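PDB 6UVZ: amidohydrolase 2 from Bifidobacterium longum subsp. infantis, which probably acts as a hydrolase of the metallo-dependent hydrolase superfamily, built on a TIM-barrel domain. Local coordinates for residues A20-W25 against D61-E66; A150-P155 against A182-S187; G210-L215 against A251-N256; V214-N219 against D245-N250. All coordinates share one frame; numbering follows the deposited sequence.

Contact 1. Residues A20-W25 against D61-E66; sequences AQDLPW and DAADHE
Trp25 turns one edge of its indole to the backbone of Asp61. Asp61 O lies near the ring plane, and the closest ring atom is Trp25 CD1, 3.9 Å from Asp61 O. The first torsion of Trp25 (chi1 63°) sets CG between the backbone N and the carbonyl carbon, which brings it nearer to Asp61 O than CB is. The Asp61 carboxylate is turned 58° from the indole plane, with OD2 4.1 Å from Trp25 CD1. The indole NE1 makes its hydrogen bond with Val60 O, just before 61-66, and Trp16 meets the ring edge-to-face. An alanine in place of Trp25 would probably leave Val60 O without its indole donor and open a gap beside Asp61 and Trp16. Pro24 CD also approaches Asp61 O, at 4.0 Å.

Asp22 and Ala63 form the polar join. Ala63 N donates to Asp22 O at 2.9 Å. The Asp22 side chain lies beside the Ala63 methyl, with OD2 3.8 Å from Ala63 CB. Leu23 CD1 touches Ala62 CB more loosely, at 4.5 Å. Two waters extend the join. One accepts from Gln21 NE2 and donates to Asp64 O. The other accepts from both Asp22 N and Asp64 N. Asp64 itself is the N-cap of helix 65-73, and its OD1 takes a weak bond from Glu66 N.

The contact lies at the surface. It joins the loops that follow strands 7-13 and 51-58, neighbours in the sheet. Such pairing of strand-to-helix loops belongs to the C-terminal end of a TIM barrel, the end that carries the active site in this fold.

Contact 2. Residues A150-P155 against A182-S187; sequences AFAQVP and AELPNS
Leu184 reaches across to the last turn of helix 144-153 with both of its methyl groups. Leu184 CD1, anti to CA (chi2 178°), sits 3.7 Å from Phe151 CB and equally close to Phe151 O. Leu184 CD2 packs on the helix backbone, 3.9 Å from Ala152 CA. The Phe151 ring itself leads away from this loop, toward Leu125 and Val159, so of its side chain only CB meets the leucine.

Pro185 follows and faces another proline. Pro185 CD lies 4.0 Å from Pro155 CB. Pro185 CG lies 3.6 Å from Pro155 O.

Asn186 supplies the polar bond. Asn186 ND2 donates to Pro155 O at 2.8 Å, with an N-H...O angle of 155°. The acceptor lies in the plane of the asparagine amide, and the donor lies in the carbonyl plane, so the two flat groups are well matched for the bond. The Asn186 backbone is also hydrogen-bonded with Val159, where strands 159-161 and 187-191 begin to run side by side.

The contact thus joins the end of helix 144-153 and the loop after it to the loop before strand 187-191. Both loops lead into neighbouring parallel strands. This is the arrangement at the N-terminal end of a beta/alpha barrel.

Contact 3. Residues G210-L215 against A251-N256; sequences GPKKVL and ARRAYN
Leu215 packs against the end of helix 244-254, which is the last helix of a TIM barrel. Its strand, 214-216, is the eighth of the barrel and bonds to strand 187-191 through Leu215 and Ile189.

The apolar part is carried by the two methyls of Leu215. CG lies anti to the carbonyl carbon (chi1 -50°). CB is directed toward the helix, and both methyls reach it. Leu215 CD2 meets the helix backbone, 3.6 Å from Ala251 N. The same methyl, Leu215 CD2, touches two small side chains, Ala251 CB at 4.3 Å and Ala254 CB at 4.2 Å. Leu215 CD1 meets Tyr255 CE2 at 4.1 Å, coming to the ring obliquely. Tyr255 goes on past this contact: its side chain touches Ser11 and Val56, and its hydroxyl is hydrogen-bonded with Glu136 OE2.

The polar part lies nearer the surface, at Lys212 and Arg253. The Arg253 chain is bent at chi3 (-58°), which turns NE aside. Arg253 NH2 appears to donate to Lys212 O at 3.0 Å, with the acceptor at the edge of the guanidinium and near its plane. The exact place of NH2 is less certain, so the bond should be read with care. The aliphatic part of Lys212 lies against the same group.

Two like charges come near each other here and would be expected to repel. Lys212 is balanced by a salt bridge from its NZ to Asp245 OD2. Lys212 NZ stops 4.7 Å short of Arg253 NH1.

Contact 4. Residues V214-N219 against D245-N250; sequences VLYSSN and DFFENN
Asn250 and Val214 are joined by the stronger hydrogen bond of this contact. Asn250 ND2 donates to Val214 O at 2.7 Å, and the bond is nearly straight at 172°. The oxygen lies in the plane of the amide, while the donor is tilted out of the carbonyl plane. The same ND2 also bonds to Pro211 O, so two carbonyls fix the turn of the amide. A weak bond joins Tyr216 N to Phe246 O, 3.0 Å apart. Within the helix, Asn250 N reaches back to Asp245 O at 2.9 Å, across a wider pi-type turn.

These bonds tie the eighth strand of the TIM barrel, 214-216, to helix 244-254. The axis of segment 245-250 runs at 99° to that of strand 214-216. Tyr216 is also joined by backbone hydrogen bonding to Ser11 of strand 7-13, the first strand, so the contact sits where the barrel closes.

The aromatic part is a cluster of Tyr216, Phe246 and Phe247. Phe246 CG is anti to the backbone N (chi1 172°), a placement from which the ring reaches Val214 and Tyr216. One face of the ring receives Tyr216 CB in a CH-pi contact, 3.8 Å from the Phe246 ring centroid. The ring of Tyr216 has Phe247 CE2 over one face, 3.8 Å from Tyr216 CD1; the two rings are oblique. The Tyr216 hydroxyl bonds to that of Tyr45.

Of the aliphatic side chains, Val214 CG1 meets the edge of the Phe246 ring, 3.5 Å from Phe246 CD1. An alanine in place of Phe246 would probably open a gap between Val214 and Tyr216 and leave Tyr216 CB without its ring face. Leu215 CD2 touches Asn250 CB at 3.6 Å.

Contacts 1 and 2 are surface contacts on opposite sides of the chain's centre, about 31 Å apart between centres. Each is built mainly from loops, next to a helix end, and has one direct hydrogen bond; the two lie at opposite ends of the barrel strands. Contact 1 adds bridging waters. Contacts 3 and 4 are buried and hold the same elements, strand 214-216 and helix 244-254. They share Val214 and Leu215. Contact 3 relies on aliphatic packing with a charged fringe, contact 4 on aromatic rings and a buried amide. Lys212 and Asp245 tie these two together by a salt bridge. Lys213 links contact 3 to contact 2, through Ala182 O and Leu184 O.

Contact 1. Residues A20-W25 against D61-E66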
# COMPACT_ATOMS: atom_id res chain seq x y z
N ALA A 20 15.30 -16.97 7.25
CA ALA A 20 14.11 -17.69 7.70
C ALA A 20 13.02 -17.74 6.64
O ALA A 20 12.18 -18.64 6.68
CB ALA A 20 13.56 -17.07 8.98
N GLN A 21 13.00 -16.79 5.71
CA GLN A 21 11.97 -16.71 4.69
C GLN A 21 12.57 -16.95 3.31
O GLN A 21 13.78 -16.81 3.10
CB GLN A 21 11.26 -15.35 4.71
CG GLN A 21 10.50 -15.07 6.00
CD GLN A 21 9.90 -13.68 6.03
OE1 GLN A 21 10.55 -12.72 6.44
NE2 GLN A 21 8.65 -13.57 5.60
N ASP A 22 11.70 -17.33 2.37
CA ASP A 22 12.08 -17.60 0.99
C ASP A 22 11.36 -16.60 0.09
O ASP A 22 10.15 -16.72 -0.13
CB ASP A 22 11.74 -19.03 0.60
CG ASP A 22 12.20 -19.39 -0.80
OD1 ASP A 22 13.01 -18.63 -1.38
OD2 ASP A 22 11.76 -20.43 -1.33
N LEU A 23 12.10 -15.61 -0.41
CA LEU A 23 11.54 -14.62 -1.32
C LEU A 23 12.17 -14.79 -2.69
O LEU A 23 13.34 -14.43 -2.89
CB LEU A 23 11.79 -13.20 -0.79
CG LEU A 23 10.81 -12.64 0.25
CD1 LEU A 23 10.90 -13.39 1.57
CD2 LEU A 23 11.06 -11.15 0.47
N PRO A 24 11.44 -15.34 -3.67
CA PRO A 24 12.06 -15.59 -4.98
C PRO A 24 12.42 -14.32 -5.73
O PRO A 24 13.44 -14.28 -6.43
CB PRO A 24 11.00 -16.41 -5.72
CG PRO A 24 9.71 -16.01 -5.09
CD PRO A 24 10.03 -15.76 -3.64
N TRP A 25 11.61 -13.26 -5.61
CA TRP A 25 11.88 -12.02 -6.31
C TRP A 25 13.13 -11.30 -5.80
O TRP A 25 13.56 -10.33 -6.42
CB TRP A 25 10.67 -11.08 -6.21
CG TRP A 25 10.35 -10.66 -4.81
CD1 TRP A 25 9.56 -11.33 -3.91
CD2 TRP A 25 10.82 -9.49 -4.13
NE1 TRP A 25 9.51 -10.64 -2.73
CE2 TRP A 25 10.27 -9.50 -2.84
CE3 TRP A 25 11.64 -8.42 -4.50
CZ2 TRP A 25 10.52 -8.49 -1.91
CZ3 TRP A 25 11.89 -7.42 -3.58
CH2 TRP A 25 11.33 -7.46 -2.30
N ASP A 61 5.21 -11.01 -0.72
CA ASP A 61 5.18 -12.02 -1.78
C ASP A 61 6.10 -13.20 -1.44
O ASP A 61 6.93 -13.62 -2.25
CB ASP A 61 5.53 -11.41 -3.14
CG ASP A 61 5.08 -12.26 -4.30
OD1 ASP A 61 3.86 -12.33 -4.56
OD2 ASP A 61 5.95 -12.87 -4.97
N ALA A 62 5.94 -13.72 -0.23
CA ALA A 62 6.76 -14.82 0.23
C ALA A 62 6.32 -16.13 -0.41
O ALA A 62 5.19 -16.28 -0.87
CB ALA A 62 6.71 -14.93 1.76
N ALA A 63 7.24 -17.10 -0.42
CA ALA A 63 6.93 -18.40 -1.01
C ALA A 63 5.96 -19.18 -0.14
O ALA A 63 5.05 -19.84 -0.66
CB ALA A 63 8.22 -19.19 -1.23
N ASP A 64 6.13 -19.13 1.18
CA ASP A 64 5.25 -19.81 2.13
C ASP A 64 4.40 -18.74 2.81
O ASP A 64 4.86 -18.08 3.75
CB ASP A 64 6.07 -20.62 3.13
CG ASP A 64 5.21 -21.54 3.98
OD1 ASP A 64 3.97 -21.52 3.82
OD2 ASP A 64 5.77 -22.28 4.81
N HIS A 65 3.17 -18.58 2.33
CA HIS A 65 2.28 -17.58 2.91
C HIS A 65 1.87 -17.94 4.33
O HIS A 65 1.63 -17.05 5.15
CB HIS A 65 1.04 -17.39 2.03
CG HIS A 65 0.20 -18.62 1.91
ND1 HIS A 65 0.41 -19.58 0.94
CD2 HIS A 65 -0.87 -19.05 2.63
CE1 HIS A 65 -0.48 -20.54 1.07
NE2 HIS A 65 -1.27 -20.24 2.09
N GLU A 66 1.80 -19.24 4.64
CA GLU A 66 1.47 -19.65 6.01
C GLU A 66 2.58 -19.26 6.98
O GLU A 66 2.31 -18.89 8.12
CB GLU A 66 1.21 -21.15 6.05
CG GLU A 66 0.81 -21.68 7.43
CD GLU A 66 0.32 -23.11 7.39
OE1 GLU A 66 -0.09 -23.57 6.30
OE2 GLU A 66 0.34 -23.77 8.45
O HOH W 1 7.23 -16.25 4.80
O HOH W 2 8.66 -17.94 2.92

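Contact 2. Residues A150-P155 against A182-S187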
# COMPACT_ATOMS: atom_id res chain seq x y z
N ALA A 150 -14.29 -2.77 -11.84
CA ALA A 150 -14.45 -3.78 -10.80
C ALA A 150 -14.92 -3.15 -9.49
O ALA A 150 -15.93 -3.56 -8.92
CB ALA A 150 -13.14 -4.54 -10.60
N PHE A 151 -14.19 -2.14 -9.01
CA PHE A 151 -14.53 -1.49 -7.75
C PHE A 151 -15.70 -0.53 -7.88
O PHE A 151 -16.22 -0.08 -6.85
CB PHE A 151 -13.31 -0.76 -7.19
CG PHE A 151 -12.17 -1.68 -6.83
CD1 PHE A 151 -12.16 -2.34 -5.61
CD2 PHE A 151 -11.13 -1.89 -7.71
CE1 PHE A 151 -11.12 -3.18 -5.27
CE2 PHE A 151 -10.09 -2.74 -7.38
CZ PHE A 151 -10.08 -3.39 -6.16
N ALA A 152 -16.13 -0.20 -9.10
CA ALA A 152 -17.35 0.59 -9.25
C ALA A 152 -18.58 -0.22 -8.89
O ALA A 152 -19.57 0.34 -8.40
CB ALA A 152 -17.46 1.12 -10.68
N GLN A 153 -18.55 -1.53 -9.12
CA GLN A 153 -19.66 -2.39 -8.74
C GLN A 153 -19.71 -2.62 -7.24
O GLN A 153 -20.79 -2.93 -6.70
CB GLN A 153 -19.57 -3.73 -9.46
CG GLN A 153 -19.34 -3.62 -10.96
CD GLN A 153 -19.16 -4.97 -11.63
OE1 GLN A 153 -19.84 -5.94 -11.28
NE2 GLN A 153 -18.24 -5.04 -12.59
N VAL A 154 -18.59 -2.49 -6.54
CA VAL A 154 -18.53 -2.67 -5.10
C VAL A 154 -18.02 -1.38 -4.46
O VAL A 154 -16.84 -1.30 -4.08
CB VAL A 154 -17.64 -3.87 -4.71
CG1 VAL A 154 -17.84 -4.23 -3.25
CG2 VAL A 154 -17.94 -5.06 -5.61
N PRO A 155 -18.85 -0.34 -4.34
CA PRO A 155 -18.38 0.90 -3.71
C PRO A 155 -18.22 0.80 -2.20
O PRO A 155 -17.63 1.70 -1.60
CB PRO A 155 -19.48 1.91 -4.08
CG PRO A 155 -20.70 1.08 -4.24
CD PRO A 155 -20.24 -0.22 -4.83
N ALA A 182 -11.21 7.88 -8.39
CA ALA A 182 -11.34 9.00 -7.46
C ALA A 182 -12.80 9.35 -7.17
O ALA A 182 -13.07 10.06 -6.20
CB ALA A 182 -10.61 10.23 -8.01
N GLU A 183 -13.73 8.86 -7.99
CA GLU A 183 -15.15 9.11 -7.76
C GLU A 183 -15.77 8.14 -6.76
O GLU A 183 -16.89 8.39 -6.30
CB GLU A 183 -15.90 9.04 -9.09
CG GLU A 183 -17.15 9.90 -9.16
CD GLU A 183 -16.84 11.38 -9.25
OE1 GLU A 183 -15.66 11.74 -9.47
OE2 GLU A 183 -17.78 12.20 -9.11
N LEU A 184 -15.07 7.06 -6.42
CA LEU A 184 -15.57 6.09 -5.46
C LEU A 184 -15.45 6.63 -4.03
O LEU A 184 -14.51 7.37 -3.72
CB LEU A 184 -14.80 4.77 -5.59
CG LEU A 184 -14.85 4.10 -6.96
CD1 LEU A 184 -14.00 2.84 -6.97
CD2 LEU A 184 -16.29 3.79 -7.36
N PRO A 185 -16.38 6.26 -3.15
CA PRO A 185 -16.37 6.84 -1.80
C PRO A 185 -15.29 6.28 -0.89
O PRO A 185 -14.88 6.98 0.05
CB PRO A 185 -17.77 6.51 -1.27
CG PRO A 185 -18.16 5.27 -2.00
CD PRO A 185 -17.55 5.40 -3.38
N ASN A 186 -14.81 5.06 -1.12
CA ASN A 186 -13.84 4.43 -0.23
C ASN A 186 -12.55 4.06 -0.96
O ASN A 186 -11.90 3.07 -0.61
CB ASN A 186 -14.45 3.20 0.44
CG ASN A 186 -15.69 3.52 1.24
OD1 ASN A 186 -15.61 4.06 2.35
ND2 ASN A 186 -16.86 3.20 0.69
N SER A 187 -12.17 4.85 -1.96
CA SER A 187 -10.93 4.62 -2.68
C SER A 187 -9.82 5.48 -2.10
O SER A 187 -10.06 6.60 -1.65
CB SER A 187 -11.11 4.93 -4.17
OG SER A 187 -11.47 6.29 -4.37

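Contact 3. Residues G210-L215 against A251-N256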
# COMPACT_ATOMS: atom_id res chain seq x y z
N GLY A 210 -8.16 14.39 -4.28
CA GLY A 210 -8.43 15.29 -3.18
C GLY A 210 -7.52 15.05 -2.00
O GLY A 210 -6.81 14.03 -1.93
N PRO A 211 -7.52 15.97 -1.04
CA PRO A 211 -6.63 15.85 0.12
C PRO A 211 -7.09 14.85 1.16
O PRO A 211 -6.36 14.60 2.13
CB PRO A 211 -6.63 17.27 0.69
CG PRO A 211 -7.98 17.79 0.35
CD PRO A 211 -8.32 17.21 -1.00
N LYS A 212 -8.28 14.27 1.01
CA LYS A 212 -8.83 13.34 1.99
C LYS A 212 -8.64 11.88 1.62
O LYS A 212 -8.92 11.01 2.45
CB LYS A 212 -10.33 13.61 2.19
CG LYS A 212 -10.64 14.94 2.86
CD LYS A 212 -10.08 14.99 4.27
CE LYS A 212 -10.40 16.31 4.95
NZ LYS A 212 -9.87 16.37 6.33
N LYS A 213 -8.16 11.58 0.41
CA LYS A 213 -8.04 10.21 -0.07
C LYS A 213 -6.65 9.97 -0.64
O LYS A 213 -6.48 9.27 -1.64
CB LYS A 213 -9.12 9.90 -1.09
CG LYS A 213 -10.53 9.97 -0.52
CD LYS A 213 -11.58 10.25 -1.59
CE LYS A 213 -11.78 9.06 -2.51
NZ LYS A 213 -12.85 9.31 -3.51
N VAL A 214 -5.63 10.54 -0.00
CA VAL A 214 -4.24 10.36 -0.40
C VAL A 214 -3.44 9.96 0.84
O VAL A 214 -3.49 10.66 1.86
CB VAL A 214 -3.65 11.64 -1.03
CG1 VAL A 214 -2.16 11.46 -1.28
CG2 VAL A 214 -4.37 11.96 -2.33
N LEU A 215 -2.72 8.85 0.75
CA LEU A 215 -2.01 8.27 1.88
C LEU A 215 -0.51 8.44 1.70
O LEU A 215 0.02 8.25 0.60
CB LEU A 215 -2.34 6.79 2.04
CG LEU A 215 -3.82 6.39 2.04
CD1 LEU A 215 -3.96 4.88 1.91
CD2 LEU A 215 -4.50 6.87 3.31
N ALA A 251 -5.03 7.75 6.71
CA ALA A 251 -4.82 6.33 6.99
C ALA A 251 -5.72 5.84 8.12
O ALA A 251 -6.07 4.66 8.16
CB ALA A 251 -3.35 6.08 7.33
N ARG A 252 -6.10 6.74 9.03
CA ARG A 252 -6.99 6.34 10.12
C ARG A 252 -8.39 6.00 9.61
O ARG A 252 -9.10 5.22 10.25
CB ARG A 252 -7.07 7.44 11.18
CG ARG A 252 -5.78 7.66 11.95
CD ARG A 252 -5.97 8.70 13.04
NE ARG A 252 -4.73 8.98 13.75
CZ ARG A 252 -4.30 8.30 14.81
NH1 ARG A 252 -5.02 7.30 15.29
NH2 ARG A 252 -3.16 8.63 15.40
N ARG A 253 -8.79 6.57 8.48
CA ARG A 253 -10.10 6.27 7.91
C ARG A 253 -10.05 5.13 6.90
O ARG A 253 -11.01 4.36 6.80
CB ARG A 253 -10.69 7.52 7.25
CG ARG A 253 -10.94 8.67 8.21
CD ARG A 253 -11.62 9.83 7.51
NE ARG A 253 -10.84 10.32 6.37
CZ ARG A 253 -9.94 11.29 6.45
NH1 ARG A 253 -9.70 11.88 7.62
NH2 ARG A 253 -9.28 11.67 5.37
N ALA A 254 -8.95 5.02 6.14
CA ALA A 254 -8.84 3.93 5.17
C ALA A 254 -8.69 2.58 5.86
O ALA A 254 -9.44 1.65 5.59
CB ALA A 254 -7.66 4.20 4.24
N TYR A 255 -7.72 2.47 6.77
CA TYR A 255 -7.44 1.22 7.46
C TYR A 255 -8.19 1.10 8.79
O TYR A 255 -8.03 0.09 9.48
CB TYR A 255 -5.94 1.08 7.71
CG TYR A 255 -5.13 0.93 6.44
CD1 TYR A 255 -5.02 -0.30 5.81
CD2 TYR A 255 -4.49 2.02 5.87
CE1 TYR A 255 -4.29 -0.45 4.65
CE2 TYR A 255 -3.75 1.88 4.70
CZ TYR A 255 -3.65 0.65 4.10
OH TYR A 255 -2.93 0.50 2.94
N ASN A 256 -9.00 2.10 9.15
CA ASN A 256 -9.77 2.09 10.39
C ASN A 256 -8.85 1.93 11.60
O ASN A 256 -9.04 1.05 12.45
CB ASN A 256 -10.85 1.00 10.37
CG ASN A 256 -11.97 1.26 11.36
OD1 ASN A 256 -11.93 0.80 12.50
ND2 ASN A 256 -12.97 2.01 10.92

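Contact 4. Residues V214-N219 against D245-N250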
# COMPACT_ATOMS: atom_id res chain seq x y z
N VAL A 214 -5.63 10.54 -0.00
CA VAL A 214 -4.24 10.36 -0.40
C VAL A 214 -3.44 9.96 0.84
O VAL A 214 -3.49 10.66 1.86
CB VAL A 214 -3.65 11.64 -1.03
CG1 VAL A 214 -2.16 11.46 -1.28
CG2 VAL A 214 -4.37 11.96 -2.33
N LEU A 215 -2.72 8.85 0.75
CA LEU A 215 -2.01 8.27 1.88
C LEU A 215 -0.51 8.44 1.70
O LEU A 215 0.02 8.25 0.60
CB LEU A 215 -2.34 6.79 2.04
CG LEU A 215 -3.82 6.39 2.04
CD1 LEU A 215 -3.96 4.88 1.91
CD2 LEU A 215 -4.50 6.87 3.31
N TYR A 216 0.19 8.78 2.78
CA TYR A 216 1.64 8.77 2.77
C TYR A 216 2.15 7.34 2.81
O TYR A 216 1.72 6.54 3.65
CB TYR A 216 2.22 9.56 3.95
CG TYR A 216 3.66 9.20 4.24
CD1 TYR A 216 4.68 9.64 3.41
CD2 TYR A 216 3.99 8.40 5.32
CE1 TYR A 216 6.00 9.30 3.66
CE2 TYR A 216 5.30 8.06 5.58
CZ TYR A 216 6.30 8.51 4.75
OH TYR A 216 7.61 8.17 5.01
N SER A 217 3.09 7.03 1.92
CA SER A 217 3.66 5.69 1.83
C SER A 217 5.15 5.81 1.55
O SER A 217 5.57 6.58 0.68
CB SER A 217 2.98 4.88 0.72
OG SER A 217 3.75 3.74 0.38
N SER A 218 5.95 5.05 2.30
CA SER A 218 7.40 5.04 2.12
C SER A 218 7.89 3.92 1.21
O SER A 218 8.94 4.08 0.58
CB SER A 218 8.11 4.91 3.47
OG SER A 218 7.86 3.64 4.05
N ASN A 219 7.16 2.81 1.13
CA ASN A 219 7.57 1.63 0.38
C ASN A 219 8.93 1.11 0.85
O ASN A 219 9.71 0.55 0.08
CB ASN A 219 7.60 1.91 -1.13
CG ASN A 219 7.49 0.65 -1.96
OD1 ASN A 219 7.04 -0.39 -1.48
ND2 ASN A 219 7.90 0.73 -3.22
N ASP A 245 -3.63 15.27 7.31
CA ASP A 245 -4.43 14.30 6.59
C ASP A 245 -3.55 13.36 5.77
O ASP A 245 -3.74 12.14 5.79
CB ASP A 245 -5.44 15.01 5.68
CG ASP A 245 -6.48 15.79 6.47
OD1 ASP A 245 -6.90 15.29 7.53
OD2 ASP A 245 -6.87 16.88 6.02
N PHE A 246 -2.57 13.91 5.06
CA PHE A 246 -1.71 13.09 4.21
C PHE A 246 -0.83 12.14 5.02
O PHE A 246 -0.50 11.05 4.55
CB PHE A 246 -0.86 13.98 3.31
CG PHE A 246 0.19 13.24 2.53
CD1 PHE A 246 -0.16 12.41 1.48
CD2 PHE A 246 1.54 13.38 2.84
CE1 PHE A 246 0.80 11.73 0.76
CE2 PHE A 246 2.51 12.71 2.12
CZ PHE A 246 2.14 11.88 1.08
N PHE A 247 -0.46 12.53 6.24
CA PHE A 247 0.53 11.78 7.00
C PHE A 247 -0.05 10.87 8.07
O PHE A 247 0.66 9.98 8.55
CB PHE A 247 1.54 12.73 7.65
CG PHE A 247 2.64 13.18 6.73
CD1 PHE A 247 2.59 14.41 6.10
CD2 PHE A 247 3.72 12.35 6.47
CE1 PHE A 247 3.60 14.82 5.25
CE2 PHE A 247 4.74 12.76 5.62
CZ PHE A 247 4.67 13.99 5.01
N GLU A 248 -1.32 11.04 8.46
CA GLU A 248 -1.89 10.14 9.46
C GLU A 248 -3.41 10.04 9.40
O GLU A 248 -3.96 8.95 9.59
CB GLU A 248 -1.46 10.57 10.87
CG GLU A 248 -1.89 11.98 11.27
CD GLU A 248 -2.02 12.13 12.78
OE1 GLU A 248 -2.32 11.13 13.46
OE2 GLU A 248 -1.83 13.26 13.28
N ASN A 249 -4.10 11.15 9.12
CA ASN A 249 -5.55 11.16 9.28
C ASN A 249 -6.25 10.37 8.18
O ASN A 249 -7.26 9.71 8.43
CB ASN A 249 -6.06 12.60 9.33
CG ASN A 249 -5.75 13.27 10.65
OD1 ASN A 249 -5.68 12.62 11.70
ND2 ASN A 249 -5.55 14.59 10.61
N ASN A 250 -5.73 10.43 6.95
CA ASN A 250 -6.33 9.65 5.87
C ASN A 250 -6.15 8.15 6.10
O ASN A 250 -7.03 7.36 5.73
CB ASN A 250 -5.75 10.05 4.52
CG ASN A 250 -6.15 11.45 4.10
OD1 ASN A 250 -7.11 12.01 4.63
ND2 ASN A 250 -5.43 12.01 3.14